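Local coordinates for condensin complex subunit 3 (Schizosaccharomyces pombe, PDB 5OQR), which serves as a regulatory subunit of the condensin complex, which is required to convert interphase chromatin into condensed mitotic-like chromosomes, at residues I230-L235 with S275-L280; L269-N274 with S359-E364. All coordinates share one frame; numbering follows the deposited sequence.

Contact 1: residues I230-L235 with S275-L280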
loop_
_atom_site.group_PDB
_atom_site.type_symbol
_atom_site.label_atom_id
_atom_site.label_comp_id
_atom_site.label_asym_id
_atom_site.label_seq_id
_atom_site.Cartn_x
_atom_site.Cartn_y
_atom_site.Cartn_z
ATOM N N ILE A 230 -0.881 -1.196 -12.993
ATOM C CA ILE A 230 -1.392 0.171 -12.916
ATOM C C ILE A 230 -2.744 0.189 -12.215
ATOM O O ILE A 230 -2.932 0.864 -11.196
ATOM C CB ILE A 230 -1.485 0.789 -14.322
ATOM C CG1 ILE A 230 -0.087 0.982 -14.908
ATOM C CG2 ILE A 230 -2.228 2.126 -14.282
ATOM C CD1 ILE A 230 -0.081 1.351 -16.368
ATOM N N LEU A 231 -3.710 -0.551 -12.762
ATOM C CA LEU A 231 -5.066 -0.514 -12.225
ATOM C C LEU A 231 -5.108 -1.018 -10.790
ATOM O O LEU A 231 -5.853 -0.487 -9.960
ATOM C CB LEU A 231 -5.997 -1.339 -13.113
ATOM C CG LEU A 231 -6.038 -0.934 -14.586
ATOM C CD1 LEU A 231 -6.940 -1.878 -15.360
ATOM C CD2 LEU A 231 -6.504 0.505 -14.742
ATOM N N LYS A 232 -4.314 -2.042 -10.476
ATOM C CA LYS A 232 -4.284 -2.557 -9.112
ATOM C C LYS A 232 -3.905 -1.461 -8.127
ATOM O O LYS A 232 -4.537 -1.307 -7.076
ATOM C CB LYS A 232 -3.307 -3.728 -9.017
ATOM C CG LYS A 232 -3.371 -4.477 -7.694
ATOM C CD LYS A 232 -2.232 -5.470 -7.546
ATOM C CE LYS A 232 -0.903 -4.768 -7.317
ATOM N NZ LYS A 232 0.203 -5.728 -7.056
ATOM N N TRP A 233 -2.872 -0.684 -8.452
ATOM C CA TRP A 233 -2.451 0.399 -7.571
ATOM C C TRP A 233 -3.454 1.546 -7.591
ATOM O O TRP A 233 -3.871 2.039 -6.538
ATOM C CB TRP A 233 -1.065 0.894 -7.982
ATOM C CG TRP A 233 0.059 -0.004 -7.568
ATOM C CD1 TRP A 233 0.079 -0.856 -6.504
ATOM C CD2 TRP A 233 1.330 -0.138 -8.213
ATOM N NE1 TRP A 233 1.284 -1.509 -6.444
ATOM C CE2 TRP A 233 2.070 -1.087 -7.483
ATOM C CE3 TRP A 233 1.914 0.453 -9.336
ATOM C CZ2 TRP A 233 3.364 -1.460 -7.840
ATOM C CZ3 TRP A 233 3.198 0.082 -9.689
ATOM C CH2 TRP A 233 3.909 -0.865 -8.944
ATOM N N GLY A 234 -3.857 1.980 -8.786
ATOM C CA GLY A 234 -4.710 3.152 -8.886
ATOM C C GLY A 234 -6.067 2.950 -8.239
ATOM O O GLY A 234 -6.510 3.767 -7.430
ATOM N N LEU A 235 -6.747 1.859 -8.591
ATOM C CA LEU A 235 -8.116 1.650 -8.135
ATOM C C LEU A 235 -8.204 1.257 -6.668
ATOM O O LEU A 235 -9.300 1.307 -6.100
ATOM C CB LEU A 235 -8.787 0.584 -8.997
ATOM C CG LEU A 235 -8.704 0.816 -10.507
ATOM C CD1 LEU A 235 -9.455 -0.280 -11.235
ATOM C CD2 LEU A 235 -9.247 2.185 -10.888
ATOM N N SER A 275 -8.043 -11.980 -11.968
ATOM C CA SER A 275 -9.474 -11.886 -11.703
ATOM C C SER A 275 -9.792 -10.741 -10.747
ATOM O O SER A 275 -10.718 -9.959 -10.991
ATOM C CB SER A 275 -9.982 -13.214 -11.142
ATOM O OG SER A 275 -11.384 -13.186 -10.951
ATOM N N ASP A 276 -9.037 -10.624 -9.653
ATOM C CA ASP A 276 -9.357 -9.624 -8.636
ATOM C C ASP A 276 -9.287 -8.212 -9.206
ATOM O O ASP A 276 -10.177 -7.389 -8.967
ATOM C CB ASP A 276 -8.414 -9.766 -7.441
ATOM C CG ASP A 276 -8.729 -10.979 -6.587
ATOM O OD1 ASP A 276 -9.851 -11.514 -6.702
ATOM O OD2 ASP A 276 -7.858 -11.392 -5.792
ATOM N N VAL A 277 -8.231 -7.910 -9.963
ATOM C CA VAL A 277 -8.100 -6.579 -10.546
ATOM C C VAL A 277 -9.183 -6.344 -11.588
ATOM O O VAL A 277 -9.719 -5.235 -11.707
ATOM C CB VAL A 277 -6.691 -6.394 -11.141
ATOM C CG1 VAL A 277 -6.589 -5.068 -11.888
ATOM C CG2 VAL A 277 -5.644 -6.458 -10.047
ATOM N N ALA A 278 -9.524 -7.378 -12.362
ATOM C CA ALA A 278 -10.521 -7.218 -13.414
ATOM C C ALA A 278 -11.890 -6.896 -12.832
ATOM O O ALA A 278 -12.625 -6.068 -13.378
ATOM C CB ALA A 278 -10.582 -8.479 -14.272
ATOM N N VAL A 279 -12.250 -7.538 -11.721
ATOM C CA VAL A 279 -13.518 -7.232 -11.065
ATOM C C VAL A 279 -13.529 -5.784 -10.594
ATOM O O VAL A 279 -14.478 -5.036 -10.848
ATOM C CB VAL A 279 -13.770 -8.205 -9.899
ATOM C CG1 VAL A 279 -15.007 -7.797 -9.109
ATOM C CG2 VAL A 279 -13.928 -9.622 -10.417
ATOM N N LEU A 280 -12.470 -5.371 -9.894
ATOM C CA LEU A 280 -12.402 -4.009 -9.379
ATOM C C LEU A 280 -12.488 -2.987 -10.505
ATOM O O LEU A 280 -13.178 -1.969 -10.377
ATOM C CB LEU A 280 -11.112 -3.824 -8.579
ATOM C CG LEU A 280 -10.830 -2.431 -8.013
ATOM C CD1 LEU A 280 -11.877 -2.036 -6.988
ATOM C CD2 LEU A 280 -9.442 -2.390 -7.405
#
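L235 and L280, with V277 set against L231 and K232, form an apolar helix-to-helix contact in the HEAT-repeat solenoid, where helix 224-235 of HEAT 5 meets helix 275-288. The two short helical segments cross at 54°, their axes 9.6 Å apart at closest approach, and the CA atoms of K232 and V277 come nearest, 5.7 Å apart. V277 works with both methyls. CG1 rests against L231 CB at 4.0 Å, with the backbone N of K232 equally near, while CG2 sits 3.7 Å from K232 CB and also touches CG of that lysine, so the valine fork straddles the base of two consecutive side chains. K232 lends only its root here: CG stands anti to the backbone N (chi1 -171°), the chain bends at its third torsion, and NZ leaves the contact to hydrogen-bond an aromatic side chain of another protein chain in the assembly. Further along, L280 slides past L235 in the opposite direction and brings CD2 to 3.4 Å from L235 CB, with L280 CG packed beside L235 CD1. W254 and A246 of helix 240-257 also touch L231 and L235 respectively. With V277 cut back to an alanine, both methyls go, which is likely to leave a gap beside L231 and the aliphatic base of K232 without its packing partner. Since the side chains meet carbon to carbon, the pairing depends on shape and burial of aliphatic surface, and the lysine can support it with its methylenes while its charged end serves the interface with the other protein.

Contact 2: residues L269-N274 with S359-E364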
loop_
_atom_site.group_PDB
_atom_site.type_symbol
_atom_site.label_atom_id
_atom_site.label_comp_id
_atom_site.label_asym_id
_atom_site.label_seq_id
_atom_site.Cartn_x
_atom_site.Cartn_y
_atom_site.Cartn_z
ATOM N N LEU A 269 -6.749 -7.610 -20.545
ATOM C CA LEU A 269 -6.327 -7.656 -19.153
ATOM C C LEU A 269 -6.071 -9.068 -18.647
ATOM O O LEU A 269 -5.690 -9.226 -17.481
ATOM C CB LEU A 269 -7.375 -6.982 -18.258
ATOM C CG LEU A 269 -7.630 -5.495 -18.509
ATOM C CD1 LEU A 269 -8.739 -5.003 -17.604
ATOM C CD2 LEU A 269 -6.367 -4.678 -18.296
ATOM N N ASP A 270 -6.264 -10.089 -19.476
ATOM C CA ASP A 270 -6.025 -11.477 -19.088
ATOM C C ASP A 270 -6.741 -11.799 -17.776
ATOM O O ASP A 270 -6.135 -12.159 -16.767
ATOM C CB ASP A 270 -4.524 -11.751 -18.982
ATOM C CG ASP A 270 -4.203 -13.228 -18.952
ATOM O OD1 ASP A 270 -3.149 -13.597 -18.395
ATOM O OD2 ASP A 270 -5.004 -14.021 -19.489
ATOM N N VAL A 271 -8.069 -11.673 -17.819
ATOM C CA VAL A 271 -8.872 -11.708 -16.601
ATOM C C VAL A 271 -8.755 -13.051 -15.895
ATOM O O VAL A 271 -8.833 -13.120 -14.663
ATOM C CB VAL A 271 -10.340 -11.370 -16.927
ATOM C CG1 VAL A 271 -10.435 -9.988 -17.545
ATOM C CG2 VAL A 271 -10.949 -12.415 -17.851
ATOM N N SER A 272 -8.578 -14.137 -16.649
ATOM C CA SER A 272 -8.482 -15.451 -16.020
ATOM C C SER A 272 -7.281 -15.536 -15.088
ATOM O O SER A 272 -7.305 -16.298 -14.116
ATOM C CB SER A 272 -8.412 -16.542 -17.088
ATOM O OG SER A 272 -7.433 -16.243 -18.065
ATOM N N ASN A 273 -6.231 -14.765 -15.362
ATOM C CA ASN A 273 -5.051 -14.727 -14.509
ATOM C C ASN A 273 -5.002 -13.497 -13.614
ATOM O O ASN A 273 -4.138 -13.425 -12.736
ATOM C CB ASN A 273 -3.780 -14.782 -15.362
ATOM C CG ASN A 273 -3.564 -16.140 -15.996
ATOM O OD1 ASN A 273 -3.205 -17.101 -15.318
ATOM N ND2 ASN A 273 -3.778 -16.226 -17.302
ATOM N N ASN A 274 -5.903 -12.535 -13.812
ATOM C CA ASN A 274 -5.954 -11.321 -13.011
ATOM C C ASN A 274 -7.413 -11.030 -12.659
ATOM O O ASN A 274 -7.973 -9.988 -12.981
ATOM C CB ASN A 274 -5.314 -10.154 -13.756
ATOM C CG ASN A 274 -3.960 -10.502 -14.328
ATOM O OD1 ASN A 274 -2.955 -10.500 -13.621
ATOM N ND2 ASN A 274 -3.925 -10.805 -15.617
ATOM N N SER A 359 -13.264 -22.638 -19.818
ATOM C CA SER A 359 -14.522 -23.143 -19.277
ATOM C C SER A 359 -14.474 -23.234 -17.759
ATOM O O SER A 359 -15.481 -22.987 -17.086
ATOM C CB SER A 359 -14.849 -24.506 -19.887
ATOM O OG SER A 359 -15.339 -24.365 -21.206
ATOM N N CYS A 360 -13.321 -23.599 -17.198
ATOM C CA CYS A 360 -13.172 -23.575 -15.747
ATOM C C CYS A 360 -13.443 -22.183 -15.195
ATOM O O CYS A 360 -14.131 -22.031 -14.180
ATOM C CB CYS A 360 -11.770 -24.038 -15.354
ATOM S SG CYS A 360 -11.468 -25.788 -15.614
ATOM N N PHE A 361 -12.920 -21.153 -15.862
ATOM C CA PHE A 361 -13.166 -19.784 -15.429
ATOM C C PHE A 361 -14.632 -19.409 -15.591
ATOM O O PHE A 361 -15.210 -18.759 -14.714
ATOM C CB PHE A 361 -12.271 -18.829 -16.218
ATOM C CG PHE A 361 -12.317 -17.412 -15.732
ATOM C CD1 PHE A 361 -11.687 -17.050 -14.553
ATOM C CD2 PHE A 361 -12.980 -16.437 -16.455
ATOM C CE1 PHE A 361 -11.726 -15.748 -14.103
ATOM C CE2 PHE A 361 -13.019 -15.132 -16.010
ATOM C CZ PHE A 361 -12.392 -14.787 -14.833
ATOM N N ILE A 362 -15.250 -19.813 -16.704
ATOM C CA ILE A 362 -16.659 -19.502 -16.935
ATOM C C ILE A 362 -17.529 -20.168 -15.877
ATOM O O ILE A 362 -18.407 -19.534 -15.281
ATOM C CB ILE A 362 -17.071 -19.931 -18.355
ATOM C CG1 ILE A 362 -16.304 -19.113 -19.395
ATOM C CG2 ILE A 362 -18.573 -19.763 -18.562
ATOM C CD1 ILE A 362 -16.382 -19.671 -20.796
ATOM N N ILE A 363 -17.309 -21.462 -15.640
ATOM C CA ILE A 363 -18.077 -22.173 -14.620
ATOM C C ILE A 363 -17.887 -21.512 -13.263
ATOM O O ILE A 363 -18.835 -21.374 -12.483
ATOM C CB ILE A 363 -17.672 -23.660 -14.596
ATOM C CG1 ILE A 363 -18.110 -24.342 -15.894
ATOM C CG2 ILE A 363 -18.283 -24.376 -13.389
ATOM C CD1 ILE A 363 -17.490 -25.703 -16.117
ATOM N N GLU A 364 -16.657 -21.094 -12.961
ATOM C CA GLU A 364 -16.386 -20.381 -11.717
ATOM C C GLU A 364 -17.300 -19.170 -11.569
ATOM O O GLU A 364 -17.912 -18.962 -10.516
ATOM C CB GLU A 364 -14.919 -19.961 -11.687
ATOM C CG GLU A 364 -14.463 -19.348 -10.385
ATOM C CD GLU A 364 -12.974 -19.064 -10.381
ATOM O OE1 GLU A 364 -12.558 -18.032 -9.812
ATOM O OE2 GLU A 364 -12.219 -19.871 -10.963
#
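F361 reaches from helix 356-372 to the turn V271-S272, an aromatic side chain of one solenoid helix packed on an interhelical loop of the HEAT-repeat array, here the loop that leads into helix 275-288. The close-packed part of the contact is built around this one phenyl group. S272 CA lies over one face, 4.0 Å from the F361 ring centroid and 20° off the ring normal, a CH-pi contact shifted toward the rim. V271 comes up obliquely, its side chain crossing that of F361 at about a right angle, with V271 CG2 3.9 Å from F361 CE2. With CG anti to the backbone N (chi1 -173°), the phenylalanine projects from its helix into this turn. The ring thus packs on S272 CA, one valine methyl and the carbonyl oxygen of V271.

The solvent side, at S272 and N273, is looser. S272 is exposed and gives the ring little beyond its backbone, its CB staying 4.2 Å from F361 CD1. N273 is also exposed; its CB points away from helix 356-372, and its ND2 bonds D270 OD1 at 2.9 Å, approaching the syn side but tilted out of the carboxylate plane. Other bonds brace the loop internally. D270 O is gripped from opposite faces of its plane, by N273 N at 3.0 Å and by N274 ND2 at 2.8 Å; the amide donor lies above the carbonyl plane. N274 ND2 adds a weak bond to L269 O, just before helix 275-288 starts.

Helix 308-324 runs beside both partners: its L312 touches V271 and F361, and A308 also meets the ring. Helix 224-235 receives L269 through L231 and N274 through K225 and V228.

Overall arrangement
Contacts 1 and 2 lie about 15 Å apart, centre to centre, and share the region around the start of helix 275-288: contact 1 uses its first six residues, contact 2 the loop leading into it. Their segments alternate along the chain, and they touch directly where A278 CB meets V271 CG1 at 3.6 Å. Contact 1 is partly buried and pairs aliphatic side chains of two helices. The touching part of contact 2 is more buried, farther from the centre of the chain, and sets an aromatic ring against a loop held by its own polar bonds. L312 of helix 308-324, which contact 2 also meets, packs on A278 and V279 of segment 275-280.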